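Local coordinates for protein 2,5-dihydroxypyridine 5,6-dioxygenase (Pseudomonas putida KT2440, PDB 7CUP) that opens the ring of 2,5-dihydroxypyridine between carbons 5 and 6 with dioxygen, using iron, to give N-formylmaleamate in the aerobic degradation of nicotinate, at residues A86-L91 with E110-T115. Numbering follows the deposited sequence.
Sequences AAQRAL and EQILKT
Two neighbouring helices packed beside the parallel beta sheet meet where Gln88 and Leu91 of one face Gln111 and Ile112 of the other, and they illustrate how a single interhelical seam can pass from apolar to polar. The helix axes come within 9.9 Å and run in broadly the same direction, with a crossing angle of -34°. On the apolar side, the ethyl arm of Ile112 enters between two residues one helical turn apart. Its CG1 lies 3.7 Å from CG of Gln88, the two chains lying alongside each other and pointing opposite ways, while its CD1 approaches Leu91 CD1 at 4.0 Å. The shared direction follows from the topology: helix 107-114 forms the beta-alpha-beta crossover from strand 96-99 to strand 118-121 of the parallel sheet, and helix 85-92 leads into the first of these strands. Ile112 also touches Ile119 on strand 118-121, so it links the helix pair to the sheet.

The polar side depends on the extended chain of Gln88, whose CG stands anti to the backbone N (chi1 -176°) and carries the amide across the gap. NE2 of Gln88 donates to Gln111 OE1 at 3.1 Å, lying somewhat off the plane of that carbonyl, with the two amides turned 55° apart. The same NE2 also donates to Glu92 OE2, one turn further along helix 85-92; this is its stronger partner and helps fix the rotation of the amide. Away from this seam, Ala87 and Ala90 pack against Tyr55 and Ala90 of a second subunit.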
# COMPACT_ATOMS: atom_id res chain seq x y z
N ALA A 86 -18.41 13.12 21.43
CA ALA A 86 -16.95 13.21 21.62
C ALA A 86 -16.31 13.70 20.31
O ALA A 86 -15.53 14.71 20.33
CB ALA A 86 -16.43 11.88 22.13
N ALA A 87 -16.62 13.02 19.21
CA ALA A 87 -16.17 13.37 17.83
C ALA A 87 -16.63 14.78 17.47
O ALA A 87 -15.82 15.58 16.92
CB ALA A 87 -16.71 12.36 16.85
N GLN A 88 -17.87 15.12 17.78
CA GLN A 88 -18.36 16.49 17.52
C GLN A 88 -17.43 17.47 18.25
O GLN A 88 -17.03 18.50 17.62
CB GLN A 88 -19.83 16.60 17.91
CG GLN A 88 -20.44 17.94 17.57
CD GLN A 88 -21.83 18.08 18.14
OE1 GLN A 88 -22.64 17.16 18.07
NE2 GLN A 88 -22.09 19.22 18.75
N ARG A 89 -17.11 17.22 19.53
CA ARG A 89 -16.26 18.16 20.33
C ARG A 89 -14.83 18.20 19.77
O ARG A 89 -14.13 19.20 19.97
CB ARG A 89 -16.22 17.77 21.82
CG ARG A 89 -17.55 17.88 22.56
CD ARG A 89 -17.74 19.31 22.99
NE ARG A 89 -19.00 19.66 23.63
CZ ARG A 89 -19.29 19.44 24.91
NH1 ARG A 89 -18.48 18.78 25.70
NH2 ARG A 89 -20.44 19.85 25.38
N ALA A 90 -14.37 17.12 19.15
CA ALA A 90 -13.01 17.05 18.58
C ALA A 90 -12.92 18.00 17.39
O ALA A 90 -11.87 18.63 17.18
CB ALA A 90 -12.66 15.62 18.22
N LEU A 91 -14.03 18.19 16.69
CA LEU A 91 -14.12 19.14 15.55
C LEU A 91 -14.37 20.56 16.08
O LEU A 91 -13.75 21.49 15.54
CB LEU A 91 -15.24 18.67 14.63
CG LEU A 91 -15.02 17.29 14.02
CD1 LEU A 91 -16.21 16.88 13.18
CD2 LEU A 91 -13.76 17.24 13.17
N GLU A 110 -24.62 21.75 12.71
CA GLU A 110 -25.18 23.07 13.07
C GLU A 110 -24.60 23.51 14.41
O GLU A 110 -24.19 24.67 14.52
CB GLU A 110 -26.71 22.98 13.12
CG GLU A 110 -27.36 24.31 13.39
CD GLU A 110 -27.32 25.26 12.21
OE1 GLU A 110 -28.09 26.25 12.26
OE2 GLU A 110 -26.56 25.02 11.23
N GLN A 111 -24.52 22.60 15.38
CA GLN A 111 -23.94 22.86 16.72
C GLN A 111 -22.44 23.20 16.59
O GLN A 111 -21.99 24.15 17.24
CB GLN A 111 -24.22 21.68 17.63
CG GLN A 111 -25.64 21.69 18.17
CD GLN A 111 -26.01 20.33 18.72
OE1 GLN A 111 -25.15 19.60 19.21
NE2 GLN A 111 -27.28 19.97 18.62
N ILE A 112 -21.70 22.49 15.72
CA ILE A 112 -20.27 22.83 15.46
C ILE A 112 -20.18 24.29 14.99
O ILE A 112 -19.41 25.04 15.56
CB ILE A 112 -19.58 21.86 14.47
CG1 ILE A 112 -19.62 20.42 14.98
CG2 ILE A 112 -18.15 22.32 14.20
CD1 ILE A 112 -19.18 19.39 13.98
N LEU A 113 -20.92 24.67 13.96
CA LEU A 113 -20.88 26.05 13.37
C LEU A 113 -21.29 27.12 14.41
O LEU A 113 -20.67 28.21 14.48
CB LEU A 113 -21.82 26.05 12.16
CG LEU A 113 -21.41 25.12 11.00
CD1 LEU A 113 -22.44 25.17 9.88
CD2 LEU A 113 -20.04 25.50 10.47
N LYS A 114 -22.31 26.80 15.21
CA LYS A 114 -22.81 27.64 16.33
C LYS A 114 -21.68 27.90 17.33
O LYS A 114 -21.68 28.97 17.93
CB LYS A 114 -24.01 26.92 16.97
CG LYS A 114 -24.93 27.79 17.81
CD LYS A 114 -25.88 27.00 18.67
CE LYS A 114 -26.67 27.87 19.63
NZ LYS A 114 -26.65 27.32 21.00
N THR A 115 -20.71 27.00 17.53
CA THR A 115 -19.59 27.30 18.46
C THR A 115 -18.68 28.38 17.87
O THR A 115 -17.84 28.83 18.62
CB THR A 115 -18.68 26.11 18.80
OG1 THR A 115 -17.95 25.75 17.62
CG2 THR A 115 -19.41 24.91 19.38
O HOH W 1 -24.74 17.12 19.63